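Local coordinates for protein kappa-carrageenase (PDB 5OCR) that probably hydrolyses the red-algal polysaccharide kappa-carrageenan, this chain being the glycoside hydrolase family 16 part of a longer protein, at residues K13-W21 with E206-Y215. Numbering follows the deposited sequence. Where two conformers were deposited one is given.
Sequences KTSNPNDQW and EVNQNEIIWY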
ATOM      1  N   LYS A  13      -9.086  -0.354 -17.381  1.00 22.38           N
ATOM      2  CA  LYS A  13     -10.045  -1.422 -17.657  1.00 24.11           C
ATOM      3  C   LYS A  13     -11.128  -1.393 -16.582  1.00 23.33           C
ATOM      4  O   LYS A  13     -10.784  -1.303 -15.414  1.00 21.65           O
ATOM      5  CB  LYS A  13      -9.336  -2.774 -17.626  1.00 25.09           C
ATOM      6  CG  LYS A  13     -10.224  -3.964 -17.912  1.00 26.22           C
ATOM      7  CD  LYS A  13     -10.565  -4.007 -19.385  1.00 31.27           C
ATOM      8  CE  LYS A  13     -11.319  -5.290 -19.508  1.00 34.54           C
ATOM      9  NZ  LYS A  13     -11.489  -5.443 -20.936  1.00 36.30           N
ATOM     10  N   THR A  14     -12.417  -1.466 -16.953  1.00 23.67           N
ATOM     11  CA  THR A  14     -13.468  -1.429 -15.916  1.00 25.16           C
ATOM     12  C   THR A  14     -14.475  -2.547 -16.147  1.00 27.18           C
ATOM     13  O   THR A  14     -14.504  -3.151 -17.248  1.00 27.64           O
ATOM     14  CB  THR A  14     -14.240  -0.103 -15.881  1.00 26.80           C
ATOM     15  OG1 THR A  14     -14.996  -0.018 -17.110  1.00 31.44           O
ATOM     16  CG2 THR A  14     -13.294   1.125 -15.785  1.00 28.89           C
ATOM     17  N   SER A  15     -15.343  -2.780 -15.171  1.00 26.11           N
ATOM     18  CA  SER A  15     -16.227  -3.935 -15.222  1.00 27.21           C
ATOM     19  C   SER A  15     -17.438  -3.667 -16.102  1.00 28.70           C
ATOM     20  O   SER A  15     -17.978  -4.594 -16.684  1.00 29.01           O
ATOM     21  CB  SER A  15     -16.659  -4.298 -13.837  1.00 28.62           C
ATOM     22  OG  SER A  15     -17.578  -3.334 -13.387  1.00 26.98           O
ATOM     23  N   ASN A  16     -17.842  -2.403 -16.208  1.00 29.09           N
ATOM     24  CA  ASN A  16     -19.068  -2.054 -16.979  1.00 32.09           C
ATOM     25  C   ASN A  16     -18.776  -0.859 -17.870  1.00 32.28           C
ATOM     26  O   ASN A  16     -18.732   0.289 -17.383  1.00 31.49           O
ATOM     27  CB  ASN A  16     -20.183  -1.763 -15.994  1.00 31.25           C
ATOM     28  CG  ASN A  16     -21.533  -1.574 -16.663  1.00 35.56           C
ATOM     29  OD1 ASN A  16     -21.621  -1.395 -17.877  1.00 33.21           O
ATOM     30  ND2 ASN A  16     -22.575  -1.543 -15.852  1.00 37.11           N
ATOM     31  N   PRO A  17     -18.564  -1.104 -19.188  1.00 36.47           N
ATOM     32  CA  PRO A  17     -18.270   0.011 -20.128  1.00 35.65           C
ATOM     33  C   PRO A  17     -19.412   1.035 -20.177  1.00 36.35           C
ATOM     34  O   PRO A  17     -19.230   2.107 -20.720  1.00 38.79           O
ATOM     35  CB  PRO A  17     -18.116  -0.722 -21.509  1.00 40.42           C
ATOM     36  CG  PRO A  17     -19.033  -1.895 -21.361  1.00 39.79           C
ATOM     37  CD  PRO A  17     -18.816  -2.374 -19.922  1.00 36.09           C
ATOM     38  N   ASN A  18     -20.565   0.739 -19.575  1.00 37.47           N
ATOM     39  CA  ASN A  18     -21.634   1.735 -19.567  0.50 39.66           C
ATOM     40  C   ASN A  18     -21.433   2.835 -18.530  1.00 38.16           C
ATOM     41  O   ASN A  18     -22.047   3.894 -18.636  1.00 41.18           O
ATOM     42  CB  ASN A  18     -23.016   1.072 -19.460  0.50 41.58           C
ATOM     43  CG  ASN A  18     -23.362   0.283 -20.714  0.50 43.62           C
ATOM     44  OD1 ASN A  18     -22.741   0.483 -21.766  0.50 46.01           O
ATOM     45  ND2 ASN A  18     -24.352  -0.603 -20.616  0.50 45.20           N
ATOM     46  N   ASP A  19     -20.541   2.600 -17.536  1.00 34.85           N
ATOM     47  CA  ASP A  19     -20.212   3.637 -16.556  1.00 32.58           C
ATOM     48  C   ASP A  19     -19.440   4.844 -17.138  1.00 33.13           C
ATOM     49  O   ASP A  19     -18.639   4.668 -18.046  1.00 32.77           O
ATOM     50  CB  ASP A  19     -19.384   3.012 -15.419  1.00 28.03           C
ATOM     51  CG  ASP A  19     -20.183   2.001 -14.593  1.00 31.10           C
ATOM     52  OD1 ASP A  19     -21.418   2.158 -14.403  1.00 31.84           O
ATOM     53  OD2 ASP A  19     -19.630   1.033 -14.099  1.00 32.33           O
ATOM     54  N   GLN A  20     -19.620   6.029 -16.542  1.00 30.83           N
ATOM     55  CA  GLN A  20     -18.910   7.234 -16.945  1.00 33.12           C
ATOM     56  C   GLN A  20     -17.944   7.545 -15.823  1.00 30.18           C
ATOM     57  O   GLN A  20     -18.336   7.420 -14.656  1.00 31.74           O
ATOM     58  CB  GLN A  20     -19.865   8.411 -16.972  1.00 39.66           C
ATOM     59  CG  GLN A  20     -20.905   8.323 -18.072  1.00 48.19           C
ATOM     60  CD  GLN A  20     -20.339   8.642 -19.458  1.00 54.24           C
ATOM     61  OE1 GLN A  20     -19.453   9.511 -19.635  1.00 54.46           O
ATOM     62  NE2 GLN A  20     -20.879   7.958 -20.459  1.00 58.42           N
ATOM     63  N   TRP A  21     -16.732   7.965 -16.158  1.00 26.44           N
ATOM     64  CA  TRP A  21     -15.715   8.221 -15.080  1.00 25.44           C
ATOM     65  C   TRP A  21     -15.174   9.617 -15.167  1.00 26.42           C
ATOM     66  O   TRP A  21     -14.754  10.042 -16.250  1.00 26.94           O
ATOM     67  CB  TRP A  21     -14.567   7.220 -15.216  1.00 23.79           C
ATOM     68  CG  TRP A  21     -15.012   5.802 -15.056  1.00 24.01           C
ATOM     69  CD1 TRP A  21     -15.328   4.868 -16.073  1.00 23.86           C
ATOM     70  CD2 TRP A  21     -15.211   5.111 -13.781  1.00 23.54           C
ATOM     71  NE1 TRP A  21     -15.723   3.664 -15.512  1.00 23.86           N
ATOM     72  CE2 TRP A  21     -15.674   3.744 -14.115  1.00 24.43           C
ATOM     73  CE3 TRP A  21     -15.063   5.494 -12.442  1.00 22.77           C
ATOM     74  CZ2 TRP A  21     -15.937   2.818 -13.139  1.00 22.99           C
ATOM     75  CZ3 TRP A  21     -15.325   4.529 -11.453  1.00 22.58           C
ATOM     76  CH2 TRP A  21     -15.749   3.238 -11.804  1.00 22.48           C
ATOM     77  N   GLU A 206     -11.285  -1.134  -8.810  1.00 17.35           N
ATOM     78  CA  GLU A 206     -12.598  -0.542  -8.924  1.00 18.18           C
ATOM     79  C   GLU A 206     -13.411  -0.907  -7.695  1.00 17.98           C
ATOM     80  O   GLU A 206     -13.539  -2.103  -7.385  1.00 17.91           O
ATOM     81  CB  GLU A 206     -13.196  -1.074 -10.247  1.00 18.73           C
ATOM     82  CG  GLU A 206     -14.573  -0.527 -10.526  1.00 20.97           C
ATOM     83  CD  GLU A 206     -15.146  -1.180 -11.784  1.00 23.64           C
ATOM     84  OE1 GLU A 206     -14.376  -1.751 -12.559  1.00 25.03           O
ATOM     85  OE2 GLU A 206     -16.362  -0.989 -12.092  1.00 24.30           O
ATOM     86  N   VAL A 207     -13.961   0.097  -6.984  1.00 17.99           N
ATOM     87  CA  VAL A 207     -14.594  -0.127  -5.695  1.00 18.70           C
ATOM     88  C   VAL A 207     -16.027   0.420  -5.816  1.00 18.74           C
ATOM     89  O   VAL A 207     -16.210   1.612  -6.115  1.00 19.22           O
ATOM     90  CB  VAL A 207     -13.907   0.647  -4.539  1.00 18.19           C
ATOM     91  CG1 VAL A 207     -14.611   0.372  -3.212  1.00 18.82           C
ATOM     92  CG2 VAL A 207     -12.427   0.250  -4.456  1.00 17.64           C
ATOM     93  N   ASN A 208     -17.018  -0.434  -5.616  1.00 19.08           N
ATOM     94  CA  ASN A 208     -18.404   0.056  -5.574  1.00 19.36           C
ATOM     95  C   ASN A 208     -19.135  -0.547  -4.344  1.00 20.15           C
ATOM     96  O   ASN A 208     -18.553  -1.298  -3.610  1.00 19.25           O
ATOM     97  CB  ASN A 208     -19.152  -0.203  -6.925  1.00 19.73           C
ATOM     98  CG  ASN A 208     -19.263  -1.665  -7.267  1.00 19.82           C
ATOM     99  OD1 ASN A 208     -19.751  -2.498  -6.464  1.00 20.12           O
ATOM    100  ND2 ASN A 208     -18.894  -1.992  -8.476  1.00 20.82           N
ATOM    101  N   GLN A 209     -20.430  -0.224  -4.135  1.00 20.38           N
ATOM    102  CA  GLN A 209     -21.092  -0.724  -2.916  1.00 22.48           C
ATOM    103  C   GLN A 209     -21.209  -2.212  -2.896  1.00 22.81           C
ATOM    104  O   GLN A 209     -21.420  -2.780  -1.820  1.00 22.88           O
ATOM    105  CB  GLN A 209     -22.506  -0.090  -2.771  1.00 26.46           C
ATOM    106  CG  GLN A 209     -23.370  -0.432  -3.950  1.00 29.16           C
ATOM    107  CD  GLN A 209     -24.748   0.178  -3.892  1.00 34.20           C
ATOM    108  OE1 GLN A 209     -25.335   0.365  -2.822  1.00 34.66           O
ATOM    109  NE2 GLN A 209     -25.280   0.496  -5.072  1.00 36.87           N
ATOM    110  N   ASN A 210     -21.140  -2.842  -4.069  1.00 21.35           N
ATOM    111  CA  ASN A 210     -21.310  -4.270  -4.158  1.00 20.90           C
ATOM    112  C   ASN A 210     -20.059  -5.167  -4.227  1.00 20.12           C
ATOM    113  O   ASN A 210     -20.039  -6.286  -3.698  1.00 21.10           O
ATOM    114  CB  ASN A 210     -22.160  -4.595  -5.396  1.00 21.83           C
ATOM    115  CG  ASN A 210     -23.524  -3.932  -5.359  1.00 22.78           C
ATOM    116  OD1 ASN A 210     -23.986  -3.343  -6.396  1.00 25.11           O
ATOM    117  ND2 ASN A 210     -24.203  -4.039  -4.233  1.00 22.47           N
ATOM    118  N   GLU A 211     -19.027  -4.684  -4.920  1.00 20.06           N
ATOM    119  CA  GLU A 211     -17.858  -5.490  -5.216  1.00 21.41           C
ATOM    120  C   GLU A 211     -16.646  -4.639  -5.301  1.00 19.78           C
ATOM    121  O   GLU A 211     -16.708  -3.396  -5.508  1.00 19.47           O
ATOM    122  CB  GLU A 211     -18.019  -6.094  -6.634  1.00 25.94           C
ATOM    123  CG  GLU A 211     -19.145  -7.078  -6.816  1.00 34.17           C
ATOM    124  CD  GLU A 211     -19.091  -7.688  -8.212  1.00 34.99           C
ATOM    125  OE1 GLU A 211     -19.400  -6.945  -9.180  1.00 39.48           O
ATOM    126  OE2 GLU A 211     -18.759  -8.893  -8.338  1.00 35.21           O
ATOM    127  N   ILE A 212     -15.516  -5.316  -5.211  1.00 18.38           N
ATOM    128  CA  ILE A 212     -14.208  -4.644  -5.363  1.00 18.47           C
ATOM    129  C   ILE A 212     -13.480  -5.521  -6.437  1.00 18.35           C
ATOM    130  O   ILE A 212     -13.449  -6.731  -6.339  1.00 18.42           O
ATOM    131  CB  ILE A 212     -13.397  -4.663  -4.063  1.00 18.06           C
ATOM    132  CG1 ILE A 212     -14.142  -3.846  -2.960  1.00 18.59           C
ATOM    133  CG2 ILE A 212     -11.994  -4.032  -4.280  1.00 18.78           C
ATOM    134  CD1 ILE A 212     -13.764  -4.342  -1.549  1.00 20.46           C
ATOM    135  N   ILE A 213     -12.920  -4.852  -7.458  1.00 18.36           N
ATOM    136  CA  ILE A 213     -12.310  -5.621  -8.545  1.00 18.67           C
ATOM    137  C   ILE A 213     -10.904  -5.055  -8.746  1.00 18.81           C
ATOM    138  O   ILE A 213     -10.735  -3.849  -8.891  1.00 19.51           O
ATOM    139  CB  ILE A 213     -13.147  -5.415  -9.855  1.00 20.55           C
ATOM    140  CG1 ILE A 213     -14.652  -5.742  -9.523  1.00 21.34           C
ATOM    141  CG2 ILE A 213     -12.609  -6.365 -10.971  1.00 20.25           C
ATOM    142  CD1 ILE A 213     -15.606  -4.960 -10.400  1.00 26.13           C
ATOM    143  N   TRP A 214      -9.930  -5.932  -8.886  1.00 18.28           N
ATOM    144  CA  TRP A 214      -8.526  -5.490  -9.065  1.00 18.04           C
ATOM    145  C   TRP A 214      -7.998  -5.818 -10.430  1.00 18.24           C
ATOM    146  O   TRP A 214      -8.341  -6.911 -11.024  1.00 17.40           O
ATOM    147  CB  TRP A 214      -7.684  -6.265  -8.095  1.00 18.11           C
ATOM    148  CG  TRP A 214      -7.767  -5.974  -6.614  1.00 17.93           C
ATOM    149  CD1 TRP A 214      -6.849  -5.247  -5.859  1.00 18.44           C
ATOM    150  CD2 TRP A 214      -8.804  -6.406  -5.666  1.00 18.36           C
ATOM    151  NE1 TRP A 214      -7.228  -5.185  -4.530  1.00 18.03           N
ATOM    152  CE2 TRP A 214      -8.366  -5.944  -4.342  1.00 17.93           C
ATOM    153  CE3 TRP A 214      -9.968  -7.205  -5.770  1.00 17.83           C
ATOM    154  CZ2 TRP A 214      -9.123  -6.183  -3.200  1.00 18.41           C
ATOM    155  CZ3 TRP A 214     -10.716  -7.435  -4.643  1.00 17.38           C
ATOM    156  CH2 TRP A 214     -10.301  -6.958  -3.363  1.00 18.16           C
ATOM    157  N   TYR A 215      -7.162  -4.928 -10.940  1.00 17.73           N
ATOM    158  CA  TYR A 215      -6.608  -5.085 -12.298  1.00 18.03           C
ATOM    159  C   TYR A 215      -5.109  -4.917 -12.306  1.00 17.61           C
ATOM    160  O   TYR A 215      -4.544  -4.115 -11.597  1.00 17.26           O
ATOM    161  CB  TYR A 215      -7.181  -3.968 -13.199  1.00 18.85           C
ATOM    162  CG  TYR A 215      -8.697  -3.984 -13.279  1.00 19.14           C
ATOM    163  CD1 TYR A 215      -9.470  -3.264 -12.357  1.00 19.27           C
ATOM    164  CD2 TYR A 215      -9.328  -4.723 -14.308  1.00 20.72           C
ATOM    165  CE1 TYR A 215     -10.907  -3.262 -12.475  1.00 20.18           C
ATOM    166  CE2 TYR A 215     -10.752  -4.762 -14.406  1.00 21.32           C
ATOM    167  CZ  TYR A 215     -11.482  -3.990 -13.503  1.00 22.07           C
ATOM    168  OH  TYR A 215     -12.878  -4.046 -13.602  1.00 25.47           O
TER
HETATM  169  O   HOH W   1     -17.299  -0.122 -14.619  1.00 22.69           O
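The carboxylate of E206 holds the backbone and side chain of S15 with one oxygen each. S15 N donates to OE1 of E206 on the syn side of the carboxylate, 3.0 Å away with an N-H...O angle of 140°, bent from straight. S15 OG bonds OE2 of E206 at 2.9 Å, approaching from above the carboxylate plane; its chi1 of 73°, with OG between backbone N and carbonyl carbon, lets N and OG reach the same acid. Beside this pair, S15 CB packs on CD1 of I213 (3.7 Å). The W21 ring offers its edge to E206, CZ2 lying 4.0 Å from OE2, with the ring and carboxylate planes nearly perpendicular. The Y215 ring carries K13 O over its centre, 3.3 Å above the plane, while K13 CG lies 3.6 Å from Y215 CE2. In the second shell, Y215 OH donates to E206 OE1, nearly along its C-O axis, so this oxygen accepts two hydrogen bonds, from S15 N and the tyrosine hydroxyl. E206 reaches across because its chain is extended, CG anti to the backbone N (chi1 -179°). A water accepts from N16 N and lies 2.8 Å from E206 OE2 and 2.7 Å from D19 OD2, bridging two acids that would otherwise probably repel. With an alanine here in place of E206, S15 N, S15 OG and the Y215 hydroxyl would probably lose the carboxylate they share, and the hydroxyl would be free to turn. The N16-D19 type I turn and the N16 Asx turn shape the loop beyond. K13-S15 of this loop, with W21 of strand 21-23, lie against the antiparallel hairpin of strands 200-207 and 211-216 on the periphery of the family 16 beta-jellyroll; Y101 of strand 100-107, next to 200-207, bonds K13 O and touches T14 and E206.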